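Local coordinates for host-nuclease inhibitor protein Gam, putative (Desulfovibrio vulgaris, PDB 2P2U), which is a putative host-nuclease inhibitor related to phage Mu Gam that probably binds double-stranded DNA, at residues Ala23-Ala26 / Thr27-Lys31; Gln137-Asp141 / Glu142-Met146. All coordinates share one frame; numbering follows the deposited sequence.

Contact 1 (Ala23-Ala26 / Thr27-Lys31)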
loop_
_atom_site.group_PDB
_atom_site.type_symbol
_atom_site.label_atom_id
_atom_site.label_comp_id
_atom_site.label_asym_id
_atom_site.label_seq_id
_atom_site.Cartn_x
_atom_site.Cartn_y
_atom_site.Cartn_z
ATOM N N ALA A 23 -24.327 7.411 25.720
ATOM C CA ALA A 23 -25.498 7.359 24.827
ATOM C C ALA A 23 -25.183 8.334 23.682
ATOM O O ALA A 23 -25.362 7.995 22.494
ATOM C CB ALA A 23 -26.722 7.747 25.535
ATOM N N GLU A 24 -24.679 9.513 24.069
ATOM C CA GLU A 24 -24.112 10.515 23.150
ATOM C C GLU A 24 -22.979 9.963 22.245
ATOM O O GLU A 24 -23.110 9.935 21.016
ATOM C CB GLU A 24 -23.609 11.715 23.934
ATOM C CG GLU A 24 -23.128 12.847 23.068
ATOM C CD GLU A 24 -23.081 14.115 23.894
ATOM O OE1 GLU A 24 -23.781 14.094 24.926
ATOM O OE2 GLU A 24 -22.374 15.102 23.560
ATOM N N ILE A 25 -21.897 9.504 22.866
ATOM C CA ILE A 25 -20.864 8.788 22.138
ATOM C C ILE A 25 -21.535 7.866 21.119
ATOM O O ILE A 25 -21.287 8.023 19.936
ATOM C CB ILE A 25 -19.876 8.009 23.081
ATOM C CG1 ILE A 25 -18.819 8.952 23.685
ATOM C CG2 ILE A 25 -19.259 6.840 22.392
ATOM C CD1 ILE A 25 -18.334 8.565 25.084
ATOM N N ALA A 26 -22.416 6.957 21.550
ATOM C CA ALA A 26 -22.970 5.961 20.638
ATOM C C ALA A 26 -23.861 6.607 19.612
ATOM O O ALA A 26 -24.219 5.953 18.637
ATOM C CB ALA A 26 -23.711 4.865 21.367
ATOM N N THR A 27 -24.207 7.885 19.816
ATOM C CA THR A 27 -24.965 8.675 18.813
ATOM C C THR A 27 -24.061 9.267 17.662
ATOM O O THR A 27 -24.410 9.179 16.465
ATOM C CB THR A 27 -25.850 9.712 19.539
ATOM O OG1 THR A 27 -27.051 9.049 19.909
ATOM C CG2 THR A 27 -26.198 10.958 18.682
ATOM N N ILE A 28 -22.932 9.862 18.080
ATOM C CA ILE A 28 -21.790 10.212 17.256
ATOM C C ILE A 28 -21.283 9.049 16.402
ATOM O O ILE A 28 -21.129 9.217 15.207
ATOM C CB ILE A 28 -20.589 10.714 18.107
ATOM C CG1 ILE A 28 -21.031 11.654 19.216
ATOM C CG2 ILE A 28 -19.550 11.414 17.221
ATOM C CD1 ILE A 28 -21.672 12.952 18.736
ATOM N N ASP A 29 -20.985 7.903 17.008
ATOM C CA ASP A 29 -20.545 6.731 16.249
ATOM C C ASP A 29 -21.554 6.420 15.142
ATOM O O ASP A 29 -21.194 5.977 14.052
ATOM C CB ASP A 29 -20.439 5.472 17.131
ATOM C CG ASP A 29 -19.080 5.314 17.798
ATOM O OD1 ASP A 29 -18.414 6.313 18.143
ATOM O OD2 ASP A 29 -18.693 4.150 18.021
ATOM N N ARG A 30 -22.826 6.631 15.452
ATOM C CA ARG A 30 -23.884 6.263 14.531
ATOM C C ARG A 30 -24.012 7.341 13.452
ATOM O O ARG A 30 -24.264 7.017 12.316
ATOM C CB ARG A 30 -25.190 6.083 15.294
ATOM C CG ARG A 30 -25.922 4.786 15.031
ATOM C CD ARG A 30 -27.306 4.755 15.775
ATOM N NE ARG A 30 -27.216 4.130 17.095
ATOM C CZ ARG A 30 -27.319 4.791 18.229
ATOM N NH1 ARG A 30 -27.547 6.111 18.225
ATOM N NH2 ARG A 30 -27.189 4.124 19.368
ATOM N N LYS A 31 -23.831 8.605 13.837
ATOM C CA LYS A 31 -23.769 9.745 12.940
ATOM C C LYS A 31 -22.507 9.706 12.038
ATOM O O LYS A 31 -22.612 9.405 10.839
ATOM C CB LYS A 31 -23.822 11.039 13.747
ATOM C CG LYS A 31 -24.874 12.064 13.236
ATOM C CD LYS A 31 -26.335 11.857 13.849
ATOM C CE LYS A 31 -26.925 13.161 14.575
ATOM N NZ LYS A 31 -26.198 13.757 15.826
#

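Contact 2 (Gln137-Asp141 / Glu142-Met146)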
loop_
_atom_site.group_PDB
_atom_site.type_symbol
_atom_site.label_atom_id
_atom_site.label_comp_id
_atom_site.label_asym_id
_atom_site.label_seq_id
_atom_site.Cartn_x
_atom_site.Cartn_y
_atom_site.Cartn_z
ATOM N N GLN A 137 6.833 -13.830 22.531
ATOM C CA GLN A 137 5.722 -14.099 23.492
ATOM C C GLN A 137 5.848 -15.267 24.461
ATOM O O GLN A 137 5.522 -15.111 25.608
ATOM C CB GLN A 137 4.375 -14.170 22.771
ATOM C CG GLN A 137 3.752 -12.784 22.467
ATOM C CD GLN A 137 2.521 -12.869 21.552
ATOM O OE1 GLN A 137 2.352 -12.022 20.667
ATOM N NE2 GLN A 137 1.668 -13.899 21.751
ATOM N N GLY A 138 6.338 -16.419 24.045
ATOM C CA GLY A 138 6.501 -17.527 25.012
ATOM C C GLY A 138 7.828 -17.571 25.780
ATOM O O GLY A 138 8.098 -18.528 26.515
ATOM N N TRP A 139 8.655 -16.536 25.627
ATOM C CA TRP A 139 9.878 -16.349 26.471
ATOM C C TRP A 139 9.627 -15.752 27.850
ATOM O O TRP A 139 8.818 -14.849 27.984
ATOM C CB TRP A 139 10.906 -15.437 25.761
ATOM C CG TRP A 139 11.573 -16.104 24.583
ATOM C CD1 TRP A 139 11.170 -17.252 23.960
ATOM C CD2 TRP A 139 12.730 -15.648 23.878
ATOM N NE1 TRP A 139 11.999 -17.536 22.933
ATOM C CE2 TRP A 139 12.970 -16.571 22.847
ATOM C CE3 TRP A 139 13.597 -14.543 24.025
ATOM C CZ2 TRP A 139 14.045 -16.437 21.939
ATOM C CZ3 TRP A 139 14.674 -14.410 23.131
ATOM C CH2 TRP A 139 14.878 -15.357 22.101
ATOM N N PRO A 140 10.385 -16.200 28.852
ATOM C CA PRO A 140 10.504 -15.492 30.135
ATOM C C PRO A 140 11.111 -14.094 30.005
ATOM O O PRO A 140 11.784 -13.812 29.067
ATOM C CB PRO A 140 11.477 -16.362 30.937
ATOM C CG PRO A 140 12.134 -17.267 29.958
ATOM C CD PRO A 140 11.206 -17.426 28.799
ATOM N N ASP A 141 10.899 -13.234 30.979
ATOM C CA ASP A 141 11.442 -11.867 30.990
ATOM C C ASP A 141 12.967 -11.691 30.852
ATOM O O ASP A 141 13.447 -10.645 30.332
ATOM C CB ASP A 141 11.002 -11.206 32.272
ATOM C CG ASP A 141 9.660 -10.667 32.155
ATOM O OD1 ASP A 141 8.693 -11.453 32.125
ATOM O OD2 ASP A 141 9.554 -9.436 32.022
ATOM N N GLU A 142 13.701 -12.678 31.382
ATOM C CA GLU A 142 15.145 -12.712 31.347
ATOM C C GLU A 142 15.685 -13.026 29.971
ATOM O O GLU A 142 16.732 -12.465 29.624
ATOM C CB GLU A 142 15.744 -13.751 32.288
ATOM C CG GLU A 142 15.019 -13.976 33.480
ATOM C CD GLU A 142 13.935 -15.047 33.294
ATOM O OE1 GLU A 142 14.206 -16.089 32.607
ATOM O OE2 GLU A 142 12.818 -14.802 33.857
ATOM N N ARG A 143 15.085 -13.962 29.245
ATOM C CA ARG A 143 15.526 -14.251 27.901
ATOM C C ARG A 143 15.259 -13.043 27.016
ATOM O O ARG A 143 16.092 -12.624 26.218
ATOM C CB ARG A 143 14.882 -15.510 27.371
ATOM C CG ARG A 143 15.514 -16.733 28.039
ATOM C CD ARG A 143 15.150 -18.026 27.334
ATOM N NE ARG A 143 15.876 -18.134 26.076
ATOM C CZ ARG A 143 15.451 -18.769 24.982
ATOM N NH1 ARG A 143 14.255 -19.338 24.947
ATOM N NH2 ARG A 143 16.227 -18.823 23.892
ATOM N N LEU A 144 14.135 -12.401 27.227
ATOM C CA LEU A 144 13.891 -11.204 26.527
ATOM C C LEU A 144 14.958 -10.186 26.849
ATOM O O LEU A 144 15.392 -9.488 25.946
ATOM C CB LEU A 144 12.507 -10.669 26.848
ATOM C CG LEU A 144 11.373 -11.603 26.516
ATOM C CD1 LEU A 144 10.104 -10.938 27.060
ATOM C CD2 LEU A 144 11.287 -11.845 24.981
ATOM N N GLU A 145 15.362 -10.060 28.112
ATOM C CA GLU A 145 16.267 -8.987 28.522
ATOM C C GLU A 145 17.612 -9.164 27.778
ATOM O O GLU A 145 18.250 -8.176 27.382
ATOM C CB GLU A 145 16.418 -8.905 30.065
ATOM C CG GLU A 145 17.543 -7.960 30.656
ATOM C CD GLU A 145 18.988 -8.718 30.734
ATOM O OE1 GLU A 145 19.043 -9.950 31.203
ATOM O OE2 GLU A 145 20.033 -8.093 30.317
HETATM N N MSE A 146 18.005 -10.399 27.527
HETATM C CA MSE A 146 19.303 -10.632 26.920
HETATM C C MSE A 146 19.339 -10.226 25.460
HETATM O O MSE A 146 20.387 -9.753 24.987
HETATM C CB MSE A 146 19.766 -12.066 27.085
HETATM C CG MSE A 146 20.176 -12.372 28.484
HETATM SE SE MSE A 146 21.046 -14.085 28.686
HETATM C CE MSE A 146 19.664 -15.414 28.561
#

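Contact 1 (Ala23-Ala26 / Thr27-Lys31)
A chain bent at chi3 (-93°) folds the guanidinium of Arg30 back along the helix onto the preceding turn, where the carbonyl oxygen of Ala26 sits over one face of the group, close to its centre and 3.2 Å above its plane. In Thr27 the methyl CG2 stands anti to the backbone N, which leaves OG1 on the side of Ala23 (chi1 -84°). The N-H groups of Arg30 point past Ala26 O, so this approach is not a hydrogen bond, although the positive charge of the guanidinium probably favours a carbonyl oxygen at its face. The end of the same group reaches Ala26 CB through NH2, and NH1 makes a weak hydrogen bond to Thr27 OG1. That hydroxyl in turn donates weakly to Ala23 O, with Thr27 OG1 and Ala23 O 3.3 Å apart.

Beneath these side chains runs the backbone bonding of an alpha-helix. Glu24 O takes two donors, Ile28 N at 2.9 Å and Thr27 N at 2.6 Å. Asp29 N is bonded to Ile25 O at 2.9 Å. The i to i+3 bond beside the regular i to i+4 one fits a helix that is kinked here, where Ala26 N lacks its bond to the turn before.

The whole contact lies on the long helix 15-74. Ile161 of strand 149-161 packs on Ile25, Ala26 and Asp29, while Leu64 and Leu57 of the second subunit meet Ile25 and Ile28, respectively. Salt bridges from Glu24 to Arg60 and from Asp29 to Arg61, both of the second subunit, fasten this helix to its partner.

Contact 2 (Gln137-Asp141 / Glu142-Met146)
Arg143 lays its guanidinium over one face of the Trp139 indole, a cation-pi stack with CZ of Arg143 4.2 Å from the centroid of the six-membered Trp139 ring and the planes 26° apart. A bend at chi3 (74°) turns the group back over the ring. NH1 of Arg143 lies nearest, 3.5 Å from Trp139 NE1 and offset toward the rim, and NH2 lies by CZ2.

Van der Waals contacts extend this packing. Leu144 CD2 approaches the indole obliquely, 3.7 Å from Trp139 CE3, and also meets Trp139 CB; CG of Arg143 rests against CG of Pro140. A bend at chi2 (88°) lays the Glu142 carboxylate alongside the Pro140 ring. Leu116 of the second subunit packs on Trp139, and Ile121 of that subunit on Arg143.

The hydrogen bonds are those of a helix start: Pro140 is the N-cap of helix 141-146, and Trp139 just ahead of it folds back on the first turn. Pro140 O accepts weak bonds from Arg143 N and Leu144 N, while Asp141 O accepts a hydrogen bond from Glu145 N at 3.0 Å.

Among polar groups, Arg151 of strand 149-161 is hydrogen-bonded to Trp139 O and forms a long, weak ion pair with Asp141.

In the fold
The two contacts lie far apart in an elongated chain, their centres about 43 Å apart and their nearest atoms about 27 Å apart. Contact 1 comes first, near the start of the long helix 15-74; contact 2 follows much later, at the loop entering the short helix 141-146. They share no helix, but strand 149-161 spans the gap between them: its early residues Leu149 and Arg151 adjoin contact 2, and Ile161 at its far end reaches contact 1. Each contact also touches the second subunit, so two distant parts of the chain both lie at the subunit interface.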